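Local coordinates for protein DNA double-strand break repair nuclease NurA (Sulfolobus solfataricus, PDB 2YGK) that acts as a manganese-dependent homodimeric nuclease that probably works with the HerA helicase to resect DNA ends during double-strand break repair, at residues I31-N45 with V219-K231. Residues are numbered along the deposited sequence; the frame is centred on the assembly and turned at random.
Sequences IQDKVNEYWNEYVIN and VLELFTEKRGFSK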
loop_
_atom_site.group_PDB
_atom_site.type_symbol
_atom_site.label_atom_id
_atom_site.label_comp_id
_atom_site.label_asym_id
_atom_site.label_seq_id
_atom_site.Cartn_x
_atom_site.Cartn_y
_atom_site.Cartn_z
ATOM N N ILE A 31 5.629 -29.637 11.373
ATOM C CA ILE A 31 4.311 -29.787 11.997
ATOM C C ILE A 31 3.224 -30.597 11.242
ATOM O O ILE A 31 2.036 -30.319 11.415
ATOM C CB ILE A 31 3.718 -28.378 12.380
ATOM C CG1 ILE A 31 3.755 -27.415 11.191
ATOM C CG2 ILE A 31 4.452 -27.769 13.583
ATOM C CD1 ILE A 31 2.739 -27.726 10.122
ATOM N N GLN A 32 3.586 -31.600 10.444
ATOM C CA GLN A 32 2.568 -32.572 9.967
ATOM C C GLN A 32 1.956 -33.350 11.154
ATOM O O GLN A 32 0.793 -33.768 11.091
ATOM C CB GLN A 32 3.145 -33.563 8.936
ATOM C CG GLN A 32 2.091 -34.474 8.252
ATOM C CD GLN A 32 2.708 -35.557 7.357
ATOM O OE1 GLN A 32 3.353 -36.499 7.834
ATOM N NE2 GLN A 32 2.485 -35.435 6.054
ATOM N N ASP A 33 2.753 -33.528 12.217
ATOM C CA ASP A 33 2.310 -34.168 13.471
ATOM C C ASP A 33 1.395 -33.284 14.353
ATOM O O ASP A 33 0.276 -33.687 14.701
ATOM C CB ASP A 33 3.510 -34.696 14.304
ATOM C CG ASP A 33 4.837 -33.950 14.034
ATOM O OD1 ASP A 33 4.862 -32.951 13.282
ATOM O OD2 ASP A 33 5.878 -34.389 14.571
ATOM N N LYS A 34 1.876 -32.090 14.704
ATOM C CA LYS A 34 1.180 -31.222 15.667
ATOM C C LYS A 34 -0.153 -30.682 15.162
ATOM O O LYS A 34 -1.031 -30.364 15.956
ATOM C CB LYS A 34 2.089 -30.077 16.124
ATOM C CG LYS A 34 3.255 -30.580 16.939
ATOM C CD LYS A 34 4.222 -29.491 17.362
ATOM C CE LYS A 34 5.397 -30.112 18.142
ATOM N NZ LYS A 34 6.427 -29.121 18.572
ATOM N N VAL A 35 -0.314 -30.587 13.849
ATOM C CA VAL A 35 -1.569 -30.108 13.290
ATOM C C VAL A 35 -2.704 -30.941 13.816
ATOM O O VAL A 35 -3.603 -30.433 14.472
ATOM C CB VAL A 35 -1.594 -30.179 11.757
ATOM C CG1 VAL A 35 -3.013 -30.152 11.250
ATOM C CG2 VAL A 35 -0.811 -29.038 11.174
ATOM N N ASN A 36 -2.638 -32.235 13.544
ATOM C CA ASN A 36 -3.718 -33.160 13.895
ATOM C C ASN A 36 -3.921 -33.273 15.416
ATOM O O ASN A 36 -5.041 -33.469 15.871
ATOM C CB ASN A 36 -3.465 -34.520 13.234
ATOM C CG ASN A 36 -3.305 -34.407 11.712
ATOM O OD1 ASN A 36 -4.040 -33.666 11.044
ATOM N ND2 ASN A 36 -2.335 -35.135 11.166
ATOM N N GLU A 37 -2.843 -33.110 16.182
ATOM C CA GLU A 37 -2.925 -32.895 17.623
ATOM C C GLU A 37 -3.860 -31.731 17.909
ATOM O O GLU A 37 -4.750 -31.842 18.726
ATOM C CB GLU A 37 -1.551 -32.546 18.221
ATOM C CG GLU A 37 -0.394 -33.561 17.975
ATOM C CD GLU A 37 -0.319 -34.676 18.982
ATOM O OE1 GLU A 37 -1.074 -34.658 19.977
ATOM O OE2 GLU A 37 0.509 -35.580 18.768
ATOM N N TYR A 38 -3.647 -30.614 17.215
ATOM C CA TYR A 38 -4.345 -29.346 17.497
ATOM C C TYR A 38 -5.583 -29.063 16.652
ATOM O O TYR A 38 -6.091 -27.963 16.726
ATOM C CB TYR A 38 -3.419 -28.167 17.242
ATOM C CG TYR A 38 -2.347 -27.850 18.237
ATOM C CD1 TYR A 38 -2.086 -28.637 19.351
ATOM C CD2 TYR A 38 -1.559 -26.739 18.028
ATOM C CE1 TYR A 38 -1.055 -28.282 20.235
ATOM C CE2 TYR A 38 -0.562 -26.389 18.880
ATOM C CZ TYR A 38 -0.300 -27.145 19.973
ATOM O OH TYR A 38 0.735 -26.714 20.769
ATOM N N TRP A 39 -6.026 -30.004 15.829
ATOM C CA TRP A 39 -7.277 -29.855 15.064
ATOM C C TRP A 39 -8.385 -30.819 15.551
ATOM O O TRP A 39 -8.126 -31.993 15.885
ATOM C CB TRP A 39 -7.006 -30.082 13.584
ATOM C CG TRP A 39 -8.164 -29.806 12.642
ATOM C CD1 TRP A 39 -8.837 -30.726 11.889
ATOM C CD2 TRP A 39 -8.732 -28.532 12.310
ATOM N NE1 TRP A 39 -9.805 -30.103 11.137
ATOM C CE2 TRP A 39 -9.756 -28.757 11.376
ATOM C CE3 TRP A 39 -8.480 -27.231 12.720
ATOM C CZ2 TRP A 39 -10.541 -27.717 10.840
ATOM C CZ3 TRP A 39 -9.251 -26.182 12.185
ATOM C CH2 TRP A 39 -10.273 -26.439 11.255
ATOM N N ASN A 40 -9.613 -30.317 15.584
ATOM C CA ASN A 40 -10.761 -31.113 15.991
ATOM C C ASN A 40 -11.758 -31.209 14.861
ATOM O O ASN A 40 -12.282 -30.189 14.408
ATOM C CB ASN A 40 -11.426 -30.504 17.227
ATOM C CG ASN A 40 -10.485 -30.447 18.410
ATOM O OD1 ASN A 40 -10.325 -31.437 19.167
ATOM N ND2 ASN A 40 -9.827 -29.285 18.574
ATOM N N GLU A 41 -12.002 -32.423 14.386
ATOM C CA GLU A 41 -13.039 -32.653 13.388
ATOM C C GLU A 41 -14.383 -32.397 14.017
ATOM O O GLU A 41 -14.597 -32.733 15.169
ATOM C CB GLU A 41 -12.960 -34.077 12.841
ATOM C CG GLU A 41 -11.772 -34.280 11.947
ATOM C CD GLU A 41 -11.600 -35.703 11.429
ATOM O OE1 GLU A 41 -12.634 -36.411 11.205
ATOM O OE2 GLU A 41 -10.404 -36.096 11.238
ATOM N N TYR A 42 -15.276 -31.768 13.286
ATOM C CA TYR A 42 -16.644 -31.606 13.723
ATOM C C TYR A 42 -17.518 -31.616 12.495
ATOM O O TYR A 42 -17.857 -30.587 11.934
ATOM C CB TYR A 42 -16.828 -30.322 14.521
ATOM C CG TYR A 42 -18.211 -30.164 15.086
ATOM C CD1 TYR A 42 -18.778 -31.161 15.869
ATOM C CD2 TYR A 42 -18.955 -29.027 14.846
ATOM C CE1 TYR A 42 -20.053 -31.026 16.397
ATOM C CE2 TYR A 42 -20.235 -28.874 15.369
ATOM C CZ TYR A 42 -20.780 -29.876 16.144
ATOM O OH TYR A 42 -22.042 -29.749 16.686
ATOM N N VAL A 43 -17.890 -32.804 12.078
ATOM C CA VAL A 43 -18.533 -32.956 10.804
ATOM C C VAL A 43 -20.068 -32.740 10.806
ATOM O O VAL A 43 -20.584 -32.337 9.789
ATOM C CB VAL A 43 -18.070 -34.283 10.117
ATOM C CG1 VAL A 43 -18.804 -35.503 10.679
ATOM C CG2 VAL A 43 -18.223 -34.187 8.611
ATOM N N ILE A 44 -20.787 -32.965 11.912
ATOM C CA ILE A 44 -22.280 -32.822 11.904
ATOM C C ILE A 44 -22.743 -31.418 12.246
ATOM O O ILE A 44 -22.260 -30.837 13.215
ATOM C CB ILE A 44 -23.030 -33.727 12.957
ATOM C CG1 ILE A 44 -22.756 -35.217 12.759
ATOM C CG2 ILE A 44 -24.558 -33.514 12.877
ATOM C CD1 ILE A 44 -23.563 -36.112 13.705
ATOM N N ASN A 45 -23.710 -30.904 11.482
ATOM C CA ASN A 45 -24.357 -29.594 11.757
ATOM C C ASN A 45 -25.671 -29.712 12.554
ATOM O O ASN A 45 -26.213 -30.820 12.724
ATOM C CB ASN A 45 -24.611 -28.815 10.442
ATOM C CG ASN A 45 -25.668 -29.489 9.513
ATOM O OD1 ASN A 45 -26.273 -30.522 9.841
ATOM N ND2 ASN A 45 -25.887 -28.882 8.346
ATOM N N VAL A 219 -0.997 -23.129 7.899
ATOM C CA VAL A 219 -0.709 -24.477 8.380
ATOM C C VAL A 219 -1.971 -25.356 8.396
ATOM O O VAL A 219 -1.941 -26.466 7.904
ATOM C CB VAL A 219 -0.017 -24.446 9.778
ATOM C CG1 VAL A 219 -0.183 -25.722 10.483
ATOM C CG2 VAL A 219 1.445 -24.194 9.624
ATOM N N LEU A 220 -3.086 -24.855 8.911
ATOM C CA LEU A 220 -4.329 -25.660 8.952
ATOM C C LEU A 220 -4.977 -25.955 7.599
ATOM O O LEU A 220 -5.694 -26.941 7.436
ATOM C CB LEU A 220 -5.380 -24.987 9.830
ATOM C CG LEU A 220 -5.009 -24.818 11.294
ATOM C CD1 LEU A 220 -5.891 -23.749 11.905
ATOM C CD2 LEU A 220 -5.088 -26.183 12.036
ATOM N N GLU A 221 -4.764 -25.077 6.634
ATOM C CA GLU A 221 -5.344 -25.247 5.304
ATOM C C GLU A 221 -4.552 -26.273 4.551
ATOM O O GLU A 221 -5.095 -26.976 3.712
ATOM C CB GLU A 221 -5.368 -23.927 4.550
ATOM C CG GLU A 221 -6.419 -22.928 5.078
ATOM C CD GLU A 221 -6.342 -21.548 4.416
ATOM O OE1 GLU A 221 -5.590 -21.375 3.425
ATOM O OE2 GLU A 221 -7.055 -20.632 4.892
ATOM N N LEU A 222 -3.262 -26.366 4.857
ATOM C CA LEU A 222 -2.425 -27.337 4.192
ATOM C C LEU A 222 -2.679 -28.734 4.717
ATOM O O LEU A 222 -2.874 -29.658 3.910
ATOM C CB LEU A 222 -0.935 -26.979 4.317
ATOM C CG LEU A 222 -0.455 -25.828 3.438
ATOM C CD1 LEU A 222 0.995 -25.666 3.668
ATOM C CD2 LEU A 222 -0.745 -26.088 1.973
ATOM N N PHE A 223 -2.727 -28.882 6.045
ATOM C CA PHE A 223 -2.682 -30.206 6.680
ATOM C C PHE A 223 -3.968 -30.748 7.302
ATOM O O PHE A 223 -3.936 -31.787 7.942
ATOM C CB PHE A 223 -1.551 -30.228 7.696
ATOM C CG PHE A 223 -0.210 -30.013 7.072
ATOM C CD1 PHE A 223 0.302 -30.958 6.217
ATOM C CD2 PHE A 223 0.503 -28.835 7.284
ATOM C CE1 PHE A 223 1.522 -30.756 5.602
ATOM C CE2 PHE A 223 1.722 -28.624 6.682
ATOM C CZ PHE A 223 2.243 -29.584 5.840
ATOM N N THR A 224 -5.090 -30.053 7.112
ATOM C CA THR A 224 -6.402 -30.588 7.463
ATOM C C THR A 224 -7.342 -30.329 6.295
ATOM O O THR A 224 -7.144 -29.364 5.536
ATOM C CB THR A 224 -6.964 -29.926 8.729
ATOM O OG1 THR A 224 -7.478 -28.622 8.437
ATOM C CG2 THR A 224 -5.904 -29.810 9.808
ATOM N N GLU A 225 -8.345 -31.185 6.143
ATOM C CA GLU A 225 -9.345 -31.036 5.087
ATOM C C GLU A 225 -10.731 -30.842 5.644
ATOM O O GLU A 225 -11.506 -30.074 5.081
ATOM C CB GLU A 225 -9.353 -32.252 4.140
ATOM C CG GLU A 225 -10.087 -32.044 2.759
ATOM C CD GLU A 225 -11.523 -32.655 2.666
ATOM O OE1 GLU A 225 -11.689 -33.870 2.918
ATOM O OE2 GLU A 225 -12.488 -31.926 2.305
ATOM N N LYS A 226 -11.042 -31.547 6.733
ATOM C CA LYS A 226 -12.420 -31.695 7.178
ATOM C C LYS A 226 -12.905 -30.503 8.012
ATOM O O LYS A 226 -12.122 -29.794 8.674
ATOM C CB LYS A 226 -12.600 -32.990 7.960
ATOM C CG LYS A 226 -12.610 -34.266 7.111
ATOM C CD LYS A 226 -14.030 -34.626 6.743
ATOM C CE LYS A 226 -14.145 -35.709 5.659
ATOM N NZ LYS A 226 -15.555 -36.334 5.652
ATOM N N ARG A 227 -14.214 -30.273 7.964
ATOM C CA ARG A 227 -14.851 -29.255 8.801
ATOM C C ARG A 227 -14.460 -29.416 10.282
ATOM O O ARG A 227 -14.479 -30.515 10.815
ATOM C CB ARG A 227 -16.363 -29.355 8.636
ATOM C CG ARG A 227 -17.192 -28.486 9.575
ATOM C CD ARG A 227 -18.692 -28.775 9.352
ATOM N NE ARG A 227 -19.594 -27.745 9.884
ATOM C CZ ARG A 227 -20.273 -27.839 11.030
ATOM N NH1 ARG A 227 -20.131 -28.890 11.830
ATOM N NH2 ARG A 227 -21.096 -26.859 11.400
ATOM N N GLY A 228 -14.107 -28.317 10.930
ATOM C CA GLY A 228 -13.670 -28.376 12.306
ATOM C C GLY A 228 -13.173 -27.084 12.947
ATOM O O GLY A 228 -13.494 -25.993 12.531
ATOM N N PHE A 229 -12.402 -27.238 14.013
ATOM C CA PHE A 229 -11.952 -26.125 14.804
ATOM C C PHE A 229 -10.678 -26.437 15.506
ATOM O O PHE A 229 -10.342 -27.573 15.729
ATOM C CB PHE A 229 -13.011 -25.710 15.813
ATOM C CG PHE A 229 -13.314 -26.738 16.821
ATOM C CD1 PHE A 229 -14.222 -27.763 16.542
ATOM C CD2 PHE A 229 -12.711 -26.704 18.064
ATOM C CE1 PHE A 229 -14.518 -28.745 17.505
ATOM C CE2 PHE A 229 -12.995 -27.680 19.029
ATOM C CZ PHE A 229 -13.897 -28.694 18.751
ATOM N N SER A 230 -9.935 -25.407 15.842
ATOM C CA SER A 230 -8.619 -25.612 16.420
ATOM C C SER A 230 -8.667 -25.543 17.918
ATOM O O SER A 230 -9.628 -25.056 18.499
ATOM C CB SER A 230 -7.716 -24.484 15.966
ATOM O OG SER A 230 -8.079 -23.279 16.613
ATOM N N LYS A 231 -7.581 -25.959 18.545
ATOM C CA LYS A 231 -7.312 -25.552 19.898
ATOM C C LYS A 231 -7.622 -24.048 20.053
ATOM O O LYS A 231 -7.351 -23.229 19.158
ATOM C CB LYS A 231 -5.865 -25.845 20.243
ATOM C CG LYS A 231 -5.414 -25.228 21.547
ATOM C CD LYS A 231 -4.202 -25.959 22.147
ATOM C CE LYS A 231 -4.122 -25.708 23.661
ATOM N NZ LYS A 231 -2.749 -25.735 24.229
#
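W39 lays its indole between T224, just past helix 216-223, and the backbone of F229 in strand 228-236. With CG anti to the backbone N (chi1 -173°), the ring is carried across to 219-231. Its CB, CG and CD1 meet the methyl of T224, whose CG2 stands 3.8 Å from the centroid of the five-membered ring, a CH-pi contact. NE1 gives a weak hydrogen bond to K226 O, 3.4 Å away at the ring edge. Further out, CE3 touches L220 CD2 at 3.6 Å, CZ3 the F229 backbone, CZ2 K226 O and G228 C, and finally CH2 G228 C. A flat ring suits a place between methyl and peptide, its one N-H turned to a carbonyl. Strand 39-41 is outermost, within this chain, in the mixed sheet of an RNase H-like nuclease fold, antiparallel to 228-230: N40 N bonds F229 O at 2.8 Å and F229 N bonds N40 O at 3.0 Å. N40 CB also sits over the F229 ring. Before the strand, short, branched valines suit helices crossing nearly at right angles, V35 CG2 lying 3.4 Å from V219 CG1. Beyond it, R227, extended and rich in N-H groups, serves several partners: NH1 lies 2.8 Å from Y42 O, above the carbonyl plane, NE bonds L263 O, and NH2 forms a salt bridge with D288.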